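Local coordinates for S.cerevisiae chromosome XVI reading frame ORF YPL253c (Saccharomyces cerevisiae, PDB 2O0A), which partners the minus end-directed kinesin Kar3, recruits it to microtubules and the spindle pole body, and modulates its microtubule interactions through a motor-like domain lacking a nucleotide-binding site, at residues I50-L54 with S55-Y59; D73-T77 with Q78-V82; V82-D85 with M86-Q90; I121-Q125 with Y126-L130; L280-S283 with E284-Q287. One frame throughout, in Å; residues are numbered along the deposited sequence.

In the fold
From the N terminus, contact 1 comes first, turning the chain from strand 49-52 into strand 58-60 of a small antiparallel sheet. Contacts 2 and 3 follow in series on helix 72-89 and share Val82, their centres 12 Å apart. Contact 4 marks the change from helix 121-125 to strand 126-136 of the main sheet and meets contact 3 through Tyr122, which reaches Asp85 and His84. Contact 5, on helix 276-289 near the C terminus, returns to contact 1, where Glu284 meets His57 and Leu280 packs on Tyr59. All five are local, and none encloses another. Contacts 1 and 4 lie on opposite sides of the chain's centre, about 43 Å apart between centres.

Contact 1: I50-L54 with S55-Y59; sequences ITQGL and SEHVY
Gln52 reaches across the turn to Ser55, His57 and Tyr59, and its atoms can be followed outward in order. CB lies 3.2 Å from Ser55 OG, while CG comes nearest Tyr59 CE2. At CD the amide is 3.5 Å from Tyr59 CE2, at the ring edge, with amide and ring planes 82° apart. OE1 accepts a hydrogen bond from Ser55 OG at 2.8 Å, the donor tilted from the carbonyl plane, and also touches His57 CB. NE2 donates to a water that is hydrogen-bonded to Tyr59 OH as well, and it has a weak hydrogen bond to Asn277 OD1. Both ends of the amide are therefore engaged.

This is a beta hairpin of the small three-stranded antiparallel sheet. Ile50 and Tyr59 form its hydrogen-bonded pair: Ile50 N donates to Tyr59 O at 2.8 Å and Tyr59 N donates back to Ile50 O. Thr51 and Val58 are the adjoining non-hydrogen-bonded pair, and Gln52 N to His57 O continues the ladder toward the turn. Within the turn, Ser55 OG lies between its backbone N and carbonyl carbon (chi1 81°), from where it accepts from His57 N at 3.0 Å as an ST turn while donating to Gln52. The Tyr59 OH stands over the centre of the His57 ring, 3.6 Å above its plane. Leu280 of helix 276-289 packs on Ile50, Gln52 and Tyr59.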
# COMPACT_ATOMS: atom_id res chain seq x y z
N ILE A 50 -19.29 -0.55 -2.89
CA ILE A 50 -19.63 0.85 -3.16
C ILE A 50 -20.44 0.87 -4.45
O ILE A 50 -19.99 0.37 -5.48
CB ILE A 50 -18.39 1.76 -3.31
CG1 ILE A 50 -17.49 1.64 -2.07
CG2 ILE A 50 -18.80 3.22 -3.56
CD1 ILE A 50 -16.15 2.35 -2.22
N THR A 51 -21.65 1.42 -4.36
CA THR A 51 -22.56 1.48 -5.50
C THR A 51 -22.81 2.92 -5.92
O THR A 51 -23.12 3.76 -5.09
CB THR A 51 -23.91 0.83 -5.14
OG1 THR A 51 -23.70 -0.54 -4.78
CG2 THR A 51 -24.88 0.89 -6.32
N GLN A 52 -22.66 3.19 -7.22
CA GLN A 52 -23.00 4.50 -7.78
C GLN A 52 -24.52 4.59 -7.90
O GLN A 52 -25.14 3.79 -8.59
CB GLN A 52 -22.33 4.69 -9.14
CG GLN A 52 -20.84 5.00 -9.08
CD GLN A 52 -20.16 5.00 -10.44
OE1 GLN A 52 -20.65 4.38 -11.39
NE2 GLN A 52 -19.04 5.71 -10.55
N GLY A 53 -25.10 5.56 -7.20
CA GLY A 53 -26.56 5.64 -7.03
C GLY A 53 -27.40 5.91 -8.27
O GLY A 53 -28.58 5.55 -8.30
N LEU A 54 -26.81 6.54 -9.28
CA LEU A 54 -27.55 6.89 -10.49
C LEU A 54 -27.24 5.94 -11.65
O LEU A 54 -28.14 5.54 -12.38
CB LEU A 54 -27.32 8.34 -10.90
CG LEU A 54 -27.56 9.45 -9.87
CD1 LEU A 54 -27.24 10.80 -10.50
CD2 LEU A 54 -28.99 9.43 -9.30
N SER A 55 -25.97 5.57 -11.81
CA SER A 55 -25.57 4.58 -12.82
C SER A 55 -25.96 3.17 -12.37
O SER A 55 -26.09 2.25 -13.19
CB SER A 55 -24.07 4.65 -13.07
OG SER A 55 -23.37 3.93 -12.07
N GLU A 56 -26.14 3.01 -11.06
CA GLU A 56 -26.41 1.72 -10.43
C GLU A 56 -25.23 0.72 -10.54
O GLU A 56 -25.41 -0.48 -10.33
CB GLU A 56 -27.71 1.11 -10.97
CG GLU A 56 -28.97 1.84 -10.51
CD GLU A 56 -30.21 1.44 -11.29
OE1 GLU A 56 -31.08 0.75 -10.72
OE2 GLU A 56 -30.31 1.82 -12.48
N HIS A 57 -24.03 1.23 -10.85
CA HIS A 57 -22.85 0.35 -10.99
C HIS A 57 -22.32 -0.10 -9.63
O HIS A 57 -22.11 0.73 -8.74
CB HIS A 57 -21.74 1.03 -11.78
CG HIS A 57 -20.70 0.08 -12.29
ND1 HIS A 57 -20.37 -0.02 -13.62
CD2 HIS A 57 -19.92 -0.82 -11.64
CE1 HIS A 57 -19.43 -0.94 -13.77
NE2 HIS A 57 -19.14 -1.44 -12.58
N VAL A 58 -22.08 -1.40 -9.51
CA VAL A 58 -21.57 -2.03 -8.29
C VAL A 58 -20.05 -2.23 -8.33
O VAL A 58 -19.52 -2.90 -9.24
CB VAL A 58 -22.28 -3.39 -8.01
CG1 VAL A 58 -21.75 -4.05 -6.77
CG2 VAL A 58 -23.79 -3.18 -7.89
N TYR A 59 -19.36 -1.66 -7.33
CA TYR A 59 -17.92 -1.83 -7.17
C TYR A 59 -17.63 -2.55 -5.86
O TYR A 59 -17.93 -2.03 -4.79
CB TYR A 59 -17.20 -0.48 -7.20
CG TYR A 59 -17.37 0.26 -8.50
CD1 TYR A 59 -16.55 -0.02 -9.58
CD2 TYR A 59 -18.37 1.24 -8.65
CE1 TYR A 59 -16.70 0.66 -10.79
CE2 TYR A 59 -18.53 1.92 -9.85
CZ TYR A 59 -17.70 1.61 -10.91
OH TYR A 59 -17.83 2.28 -12.10
O HOH W 1 -16.93 4.74 -12.26

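Contact 2: D73-T77 with Q78-V82; sequences DKFFT and QEYSV
Phe76 and Tyr80, one turn apart, meet as an offset edge-to-face pair. The edge of Phe76 is directed at the face of Tyr80, with ring centroids 5.5 Å apart. The two planes stand at 87°. Phe76 CD1 comes to 3.5 Å from Tyr80 CD2. The Phe75 ring brings CE2 to within 3.8 Å of Tyr80 CB and CD1 against Glu79 CB. Tyr80 CG is anti to the backbone N (chi1 179°), which sends the side chain the same way as that of Phe76, with its face turned to the Phe76 edge.

The backbone beneath these rings widens into a pi-type turn. Phe75 O takes the usual bond from Glu79 N and a second from Tyr80 N, five residues on, at 3.0 Å; this second bond is the mark of the wider turn. On the polar side, Ser81 OG donates to Thr77 O from above the carbonyl plane. Gln78 NE2 gives a nearly straight bond (177°) to Glu79 OE2, meeting the carboxylate on its anti side; Glu79 OE1 forms a salt bridge with Arg13, so the carboxylate has partners at both oxygens.

Outside helix 72-89, Phe76 packs on helix 105-116 and Leu96 of strand 94-99, Tyr80 on Phe94 and Leu96, and Phe75 on Ile65 of strand 63-66.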
# COMPACT_ATOMS: atom_id res chain seq x y z
N ASP A 73 -3.40 4.74 12.00
CA ASP A 73 -2.78 3.78 12.92
C ASP A 73 -3.61 2.50 13.08
O ASP A 73 -3.06 1.39 13.12
CB ASP A 73 -2.59 4.42 14.30
CG ASP A 73 -1.53 5.50 14.32
OD1 ASP A 73 -0.66 5.58 13.42
OD2 ASP A 73 -1.55 6.28 15.30
N LYS A 74 -4.94 2.65 13.22
CA LYS A 74 -5.84 1.50 13.33
C LYS A 74 -5.94 0.71 12.02
O LYS A 74 -6.07 -0.52 12.02
CB LYS A 74 -7.23 1.95 13.79
CG LYS A 74 -8.15 0.79 14.11
CD LYS A 74 -9.41 1.25 14.83
CE LYS A 74 -9.10 1.60 16.27
NZ LYS A 74 -8.65 0.42 17.07
N PHE A 75 -5.84 1.42 10.90
CA PHE A 75 -5.79 0.72 9.60
C PHE A 75 -4.68 -0.32 9.64
O PHE A 75 -4.88 -1.47 9.28
CB PHE A 75 -5.57 1.66 8.40
CG PHE A 75 -5.26 0.91 7.14
CD1 PHE A 75 -6.29 0.31 6.42
CD2 PHE A 75 -3.95 0.74 6.72
CE1 PHE A 75 -6.01 -0.44 5.27
CE2 PHE A 75 -3.66 -0.01 5.58
CZ PHE A 75 -4.70 -0.59 4.86
N PHE A 76 -3.50 0.08 10.08
CA PHE A 76 -2.39 -0.86 10.07
C PHE A 76 -2.55 -1.99 11.08
O PHE A 76 -2.36 -3.15 10.72
CB PHE A 76 -1.07 -0.11 10.20
CG PHE A 76 -0.71 0.61 8.94
CD1 PHE A 76 -0.42 -0.11 7.80
CD2 PHE A 76 -0.79 1.99 8.86
CE1 PHE A 76 -0.15 0.52 6.59
CE2 PHE A 76 -0.52 2.63 7.65
CZ PHE A 76 -0.20 1.89 6.52
N THR A 77 -2.93 -1.66 12.31
CA THR A 77 -3.05 -2.70 13.34
C THR A 77 -4.24 -3.64 13.15
O THR A 77 -4.15 -4.84 13.46
CB THR A 77 -3.10 -2.09 14.76
OG1 THR A 77 -4.21 -1.20 14.88
CG2 THR A 77 -1.85 -1.30 15.04
N GLN A 78 -5.35 -3.11 12.64
CA GLN A 78 -6.61 -3.86 12.53
C GLN A 78 -6.84 -4.45 11.14
O GLN A 78 -7.27 -5.59 11.00
CB GLN A 78 -7.76 -2.92 12.92
CG GLN A 78 -9.18 -3.44 12.74
CD GLN A 78 -10.18 -2.41 13.22
OE1 GLN A 78 -10.21 -2.06 14.41
NE2 GLN A 78 -10.99 -1.89 12.31
N GLU A 79 -6.57 -3.66 10.11
CA GLU A 79 -7.00 -4.03 8.77
C GLU A 79 -5.90 -4.64 7.94
O GLU A 79 -6.18 -5.48 7.08
CB GLU A 79 -7.57 -2.81 8.03
CG GLU A 79 -8.81 -2.16 8.70
CD GLU A 79 -10.01 -3.10 8.77
OE1 GLU A 79 -10.08 -4.07 7.97
OE2 GLU A 79 -10.89 -2.85 9.63
N TYR A 80 -4.65 -4.22 8.19
CA TYR A 80 -3.52 -4.61 7.35
C TYR A 80 -2.64 -5.69 7.99
O TYR A 80 -1.99 -6.46 7.27
CB TYR A 80 -2.69 -3.35 7.08
CG TYR A 80 -1.46 -3.55 6.25
CD1 TYR A 80 -1.54 -3.74 4.87
CD2 TYR A 80 -0.20 -3.51 6.85
CE1 TYR A 80 -0.40 -3.90 4.11
CE2 TYR A 80 0.94 -3.67 6.08
CZ TYR A 80 0.83 -3.85 4.73
OH TYR A 80 1.98 -4.02 4.01
N SER A 81 -2.65 -5.77 9.32
CA SER A 81 -1.66 -6.59 10.04
C SER A 81 -1.74 -8.09 9.75
O SER A 81 -0.72 -8.77 9.76
CB SER A 81 -1.74 -6.34 11.55
OG SER A 81 -2.95 -6.83 12.06
N VAL A 82 -2.93 -8.63 9.50
CA VAL A 82 -3.02 -10.06 9.18
C VAL A 82 -2.26 -10.42 7.88
O VAL A 82 -1.49 -11.40 7.84
CB VAL A 82 -4.49 -10.54 9.12
CG1 VAL A 82 -4.56 -11.99 8.70
CG2 VAL A 82 -5.19 -10.32 10.47

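Contact 3: V82-D85 with M86-Q90; sequences VYHD and MCLNQ
Tyr83 and Cys87 meet one turn apart near the C-terminal end of helix 72-89, in a sulfur-aromatic contact. This helix packs against the central sheet of the kinesin-like motor domain fold. Cys87 SG lies 4.0 Å from the centroid of the Tyr83 ring and 25° off its normal, hence over the face, although displaced toward CE1.

Four successive backbone carbonyls are satisfied in regular alpha-helical fashion. Val82 O accepts from Met86 N, Tyr83 O from Cys87 N, His84 O from Leu88 N and Asp85 O from Asn89 N. The last is the shortest at 2.8 Å, and the Leu88 bond is the straightest, with an angle of 170° at the hydrogen. The pattern carries one residue further, as Gln90 N donates to Met86 O. Before this run the helix is kinked, since the amides of Val82 and Tyr83 lack bonds to the preceding turn.

Polar side-chain ends look beyond the turn for their partners. Tyr83 OH is hydrogen-bonded to Asn95 O, which joins the ring to strand 94-99. Asp85 OD1 is hydrogen-bonded to Tyr122 OH of helix 121-125, and the same tyrosine places its ring edge-to-face with His84. Phe114 makes a second edge-to-face contact with that imidazole.

With CG anti to the backbone N (chi1 168°), His84 swings its ring forward along the helix beneath Leu88. Leu88 CG stands 4.0 Å above the imidazole plane, offset toward the rim, and its CD1 comes to 3.3 Å from His84 NE2.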
# COMPACT_ATOMS: atom_id res chain seq x y z
N VAL A 82 -2.93 -8.63 9.50
CA VAL A 82 -3.02 -10.06 9.18
C VAL A 82 -2.26 -10.42 7.88
O VAL A 82 -1.49 -11.40 7.84
CB VAL A 82 -4.49 -10.54 9.12
CG1 VAL A 82 -4.56 -11.99 8.70
CG2 VAL A 82 -5.19 -10.32 10.47
N TYR A 83 -2.46 -9.62 6.84
CA TYR A 83 -1.71 -9.76 5.60
C TYR A 83 -0.20 -9.60 5.83
O TYR A 83 0.61 -10.41 5.37
CB TYR A 83 -2.22 -8.71 4.62
CG TYR A 83 -1.34 -8.44 3.43
CD1 TYR A 83 -1.30 -9.32 2.35
CD2 TYR A 83 -0.54 -7.28 3.37
CE1 TYR A 83 -0.51 -9.07 1.24
CE2 TYR A 83 0.25 -7.01 2.26
CZ TYR A 83 0.27 -7.90 1.19
OH TYR A 83 1.02 -7.68 0.07
N HIS A 84 0.17 -8.52 6.52
CA HIS A 84 1.56 -8.24 6.80
C HIS A 84 2.23 -9.39 7.55
O HIS A 84 3.29 -9.85 7.14
CB HIS A 84 1.65 -6.94 7.61
CG HIS A 84 3.00 -6.69 8.20
ND1 HIS A 84 4.03 -6.10 7.49
CD2 HIS A 84 3.49 -6.96 9.43
CE1 HIS A 84 5.10 -6.01 8.27
NE2 HIS A 84 4.79 -6.52 9.45
N ASP A 85 1.57 -9.86 8.60
CA ASP A 85 2.13 -10.93 9.43
C ASP A 85 2.28 -12.20 8.61
O ASP A 85 3.30 -12.89 8.72
CB ASP A 85 1.25 -11.19 10.65
CG ASP A 85 1.34 -10.09 11.70
OD1 ASP A 85 2.24 -9.22 11.62
OD2 ASP A 85 0.50 -10.12 12.63
N MET A 86 1.29 -12.49 7.76
CA MET A 86 1.35 -13.68 6.92
C MET A 86 2.54 -13.62 5.98
O MET A 86 3.31 -14.59 5.89
CB MET A 86 0.05 -13.82 6.13
CG MET A 86 0.11 -14.97 5.13
SD MET A 86 -1.15 -14.87 3.83
CE MET A 86 -0.54 -13.51 2.86
N CYS A 87 2.72 -12.50 5.29
CA CYS A 87 3.83 -12.38 4.34
C CYS A 87 5.17 -12.54 5.04
O CYS A 87 6.05 -13.26 4.54
CB CYS A 87 3.79 -11.05 3.60
SG CYS A 87 2.39 -10.92 2.47
N LEU A 88 5.33 -11.92 6.21
CA LEU A 88 6.57 -12.11 6.98
C LEU A 88 6.76 -13.56 7.42
O LEU A 88 7.85 -14.13 7.25
CB LEU A 88 6.65 -11.17 8.19
CG LEU A 88 6.94 -9.70 7.90
CD1 LEU A 88 7.01 -8.99 9.24
CD2 LEU A 88 8.23 -9.50 7.11
N ASN A 89 5.70 -14.16 7.98
CA ASN A 89 5.76 -15.55 8.44
C ASN A 89 6.16 -16.50 7.32
O ASN A 89 6.96 -17.42 7.52
CB ASN A 89 4.44 -15.99 9.05
CG ASN A 89 4.53 -17.35 9.73
OD1 ASN A 89 5.36 -17.55 10.62
ND2 ASN A 89 3.69 -18.28 9.31
N GLN A 90 5.59 -16.28 6.14
CA GLN A 90 5.83 -17.13 4.98
C GLN A 90 7.10 -16.75 4.22
O GLN A 90 7.46 -17.40 3.23
CB GLN A 90 4.64 -17.06 4.03
CG GLN A 90 3.38 -17.64 4.61
CD GLN A 90 2.19 -17.54 3.68
OE1 GLN A 90 2.19 -16.76 2.72
NE2 GLN A 90 1.15 -18.31 3.97

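Contact 4: I121-Q125 with Y126-L130; sequences IYQKQ and YVITL
A helix-to-strand junction forms this contact: Tyr126, first residue to leave helical backbone angles after the short helix 121-125, opens strand 126-136. Its amide still looks back into the helix, with Tyr126 N donating a weak hydrogen bond to Tyr122 O at 2.9 Å and an angle of only 129°. Tyr122 O also sits in the plane of the Tyr126 ring, at its edge, 3.3 Å from Tyr126 CD2. Tyr126 CG is anti to its carbonyl carbon (chi1 -57°), which carries the ring back beside the helix end, where CD2 also lies 3.5 Å from Gln125 CB.

Ile128 is the second side chain to return to the helix. Its CD1 touches Gln123 CD at 3.9 Å and Tyr122 CB at 4.1 Å, a methyl group set against the bent Gln123 chain. A water links Gln123 and Ile128, donating to Gln123 OE1 at 2.7 Å and accepting from Ile128 N at 2.9 Å. Gln123 NE2 in turn is hydrogen-bonded to Ala116 O and Ile174 O, so both ends of this buried amide are occupied.

The Tyr122 ring carries Ile121 CG2 over one face and also meets the ring of Phe114. Beyond the junction, Val127, Ile128 and Thr129 pair with neighbouring strands by backbone bonds, an entry from helix into the central beta sheet as in the alpha/beta motor fold.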
# COMPACT_ATOMS: atom_id res chain seq x y z
N ILE A 121 6.55 -5.66 17.62
CA ILE A 121 6.98 -7.03 17.56
C ILE A 121 7.98 -7.22 16.43
O ILE A 121 8.86 -8.08 16.50
CB ILE A 121 5.78 -8.01 17.41
CG1 ILE A 121 6.25 -9.46 17.58
CG2 ILE A 121 5.04 -7.78 16.11
CD1 ILE A 121 7.00 -9.73 18.90
N TYR A 122 7.88 -6.39 15.39
CA TYR A 122 8.75 -6.54 14.22
C TYR A 122 10.17 -6.17 14.56
O TYR A 122 11.09 -6.85 14.11
CB TYR A 122 8.20 -5.74 13.02
CG TYR A 122 6.73 -6.03 12.88
CD1 TYR A 122 6.28 -7.32 12.61
CD2 TYR A 122 5.78 -5.04 13.13
CE1 TYR A 122 4.92 -7.62 12.55
CE2 TYR A 122 4.41 -5.33 13.07
CZ TYR A 122 4.00 -6.61 12.78
OH TYR A 122 2.66 -6.89 12.75
N GLN A 123 10.35 -5.14 15.39
CA GLN A 123 11.68 -4.78 15.90
C GLN A 123 12.28 -5.87 16.81
O GLN A 123 13.50 -6.00 16.89
CB GLN A 123 11.63 -3.44 16.64
CG GLN A 123 11.52 -2.22 15.73
CD GLN A 123 12.83 -1.89 15.02
OE1 GLN A 123 13.76 -2.72 14.98
NE2 GLN A 123 12.93 -0.69 14.47
N LYS A 124 11.43 -6.64 17.48
CA LYS A 124 11.94 -7.74 18.32
C LYS A 124 12.53 -8.87 17.52
O LYS A 124 13.50 -9.50 17.95
CB LYS A 124 10.85 -8.27 19.25
CG LYS A 124 10.37 -7.23 20.22
CD LYS A 124 9.35 -7.79 21.19
CE LYS A 124 8.53 -6.69 21.85
NZ LYS A 124 9.38 -5.64 22.50
N GLN A 125 11.96 -9.10 16.34
CA GLN A 125 12.28 -10.24 15.51
C GLN A 125 13.26 -9.92 14.37
O GLN A 125 13.90 -10.83 13.85
CB GLN A 125 11.01 -10.80 14.90
CG GLN A 125 9.91 -11.21 15.89
CD GLN A 125 8.62 -11.51 15.16
OE1 GLN A 125 7.87 -10.61 14.79
NE2 GLN A 125 8.37 -12.79 14.92
N TYR A 126 13.35 -8.65 13.99
CA TYR A 126 14.10 -8.25 12.79
C TYR A 126 14.90 -6.99 13.00
O TYR A 126 14.49 -6.10 13.77
CB TYR A 126 13.14 -7.96 11.62
CG TYR A 126 12.24 -9.10 11.26
CD1 TYR A 126 12.66 -10.11 10.40
CD2 TYR A 126 10.94 -9.17 11.79
CE1 TYR A 126 11.82 -11.18 10.07
CE2 TYR A 126 10.09 -10.20 11.45
CZ TYR A 126 10.53 -11.21 10.61
OH TYR A 126 9.68 -12.25 10.30
N VAL A 127 16.01 -6.88 12.26
CA VAL A 127 16.60 -5.56 12.03
C VAL A 127 15.97 -5.02 10.74
O VAL A 127 15.86 -5.74 9.74
CB VAL A 127 18.13 -5.61 11.89
CG1 VAL A 127 18.69 -4.24 11.50
CG2 VAL A 127 18.75 -6.02 13.23
N ILE A 128 15.52 -3.78 10.80
CA ILE A 128 14.67 -3.20 9.75
C ILE A 128 15.40 -2.06 9.05
O ILE A 128 15.93 -1.16 9.71
CB ILE A 128 13.32 -2.69 10.36
CG1 ILE A 128 12.59 -3.85 11.03
CG2 ILE A 128 12.45 -2.04 9.28
CD1 ILE A 128 11.34 -3.46 11.79
N THR A 129 15.45 -2.11 7.72
CA THR A 129 16.04 -1.02 6.94
C THR A 129 15.00 -0.34 6.07
O THR A 129 13.96 -0.91 5.78
CB THR A 129 17.16 -1.53 6.00
OG1 THR A 129 16.58 -2.26 4.93
CG2 THR A 129 18.11 -2.43 6.76
N LEU A 130 15.32 0.87 5.64
CA LEU A 130 14.42 1.63 4.78
C LEU A 130 15.18 2.44 3.74
O LEU A 130 16.21 3.04 4.05
CB LEU A 130 13.50 2.53 5.63
CG LEU A 130 12.35 3.26 4.93
CD1 LEU A 130 11.11 3.40 5.83
CD2 LEU A 130 12.80 4.63 4.41
O HOH W 2 15.90 -2.42 13.32

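Contact 5: L280-S283 with E284-Q287; sequences LTIS and EEVQ
The Gln287 amide turns back to Ser283: Gln287 NE2 donates to Ser283 O at 3.0 Å and 165°. The oxygen lies close to the amide plane, yet the donor stands above the carbonyl plane, 58° out of it. NE2 is also hydrogen-bonded to Lys60 O. At the Glu285 carboxylate, OE1 is 4.0 Å from Ile282 CG1, the two side chains crossing at a slant, and OE2 forms a salt bridge with Lys243. Glu284 OE1 is hydrogen-bonded to His57 NE2.

Leu280 O takes two bonds. Ser283 OG donates to Leu280 O in the carbonyl plane, on a lone pair, at 2.6 Å; Glu284 N donates to Leu280 O at 3.2 Å. The hydroxyl sits between the Ser283 backbone N and carbonyl carbon (chi1 78°), which turns it back to Leu280 O. Val286 N binds Ile282 O at 2.9 Å, whereas Gln287 N to Ser283 O is weak. Ile282 CG2 and Val286 CG2 make apolar contact at 4.2 Å.

Helix 276-289 is thus lodged between several elements: Ile282 rests on helix 231-243, Ser283 and Val286 on Cys28 of strand 27-32, Thr281 and Glu284 on Tyr59 of strand 58-60, and Leu280 on Phe61.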
# COMPACT_ATOMS: atom_id res chain seq x y z
N LEU A 280 -12.81 4.09 -8.87
CA LEU A 280 -13.68 2.90 -8.86
C LEU A 280 -13.44 2.05 -10.10
O LEU A 280 -13.31 0.84 -10.00
CB LEU A 280 -15.16 3.30 -8.73
CG LEU A 280 -15.56 3.94 -7.40
CD1 LEU A 280 -16.95 4.54 -7.53
CD2 LEU A 280 -15.50 2.92 -6.26
N THR A 281 -13.35 2.67 -11.28
CA THR A 281 -13.05 1.91 -12.49
C THR A 281 -11.74 1.13 -12.39
O THR A 281 -11.66 -0.04 -12.76
CB THR A 281 -13.06 2.83 -13.73
OG1 THR A 281 -14.38 3.35 -13.89
CG2 THR A 281 -12.65 2.06 -15.00
N ILE A 282 -10.71 1.77 -11.86
CA ILE A 282 -9.41 1.14 -11.70
C ILE A 282 -9.49 -0.03 -10.73
O ILE A 282 -8.90 -1.08 -10.98
CB ILE A 282 -8.34 2.17 -11.29
CG1 ILE A 282 -8.17 3.16 -12.45
CG2 ILE A 282 -7.01 1.48 -10.96
CD1 ILE A 282 -7.30 4.34 -12.16
N SER A 283 -10.28 0.14 -9.67
CA SER A 283 -10.47 -0.93 -8.69
C SER A 283 -11.02 -2.19 -9.36
O SER A 283 -10.65 -3.31 -8.98
CB SER A 283 -11.36 -0.46 -7.53
OG SER A 283 -12.74 -0.45 -7.87
N GLU A 284 -11.88 -2.03 -10.36
CA GLU A 284 -12.38 -3.20 -11.09
C GLU A 284 -11.31 -3.90 -11.96
O GLU A 284 -11.26 -5.13 -12.02
CB GLU A 284 -13.62 -2.86 -11.93
CG GLU A 284 -14.44 -4.10 -12.31
CD GLU A 284 -15.70 -3.78 -13.09
OE1 GLU A 284 -16.38 -2.78 -12.76
OE2 GLU A 284 -16.03 -4.55 -14.01
N GLU A 285 -10.45 -3.11 -12.60
CA GLU A 285 -9.34 -3.65 -13.38
C GLU A 285 -8.32 -4.39 -12.52
O GLU A 285 -7.80 -5.43 -12.90
CB GLU A 285 -8.64 -2.53 -14.13
CG GLU A 285 -9.49 -1.80 -15.15
CD GLU A 285 -8.68 -0.74 -15.82
OE1 GLU A 285 -8.39 0.29 -15.16
OE2 GLU A 285 -8.30 -0.94 -17.00
N VAL A 286 -8.02 -3.83 -11.35
CA VAL A 286 -7.10 -4.47 -10.41
C VAL A 286 -7.57 -5.88 -10.07
O VAL A 286 -6.77 -6.82 -10.06
CB VAL A 286 -6.93 -3.62 -9.12
CG1 VAL A 286 -6.29 -4.44 -7.98
CG2 VAL A 286 -6.12 -2.37 -9.42
N GLN A 287 -8.87 -6.02 -9.80
CA GLN A 287 -9.43 -7.26 -9.28
C GLN A 287 -9.89 -8.25 -10.36
O GLN A 287 -10.31 -9.37 -10.02
CB GLN A 287 -10.59 -6.95 -8.32
CG GLN A 287 -10.14 -6.14 -7.10
CD GLN A 287 -11.29 -5.71 -6.22
OE1 GLN A 287 -11.68 -6.44 -5.30
NE2 GLN A 287 -11.83 -4.52 -6.47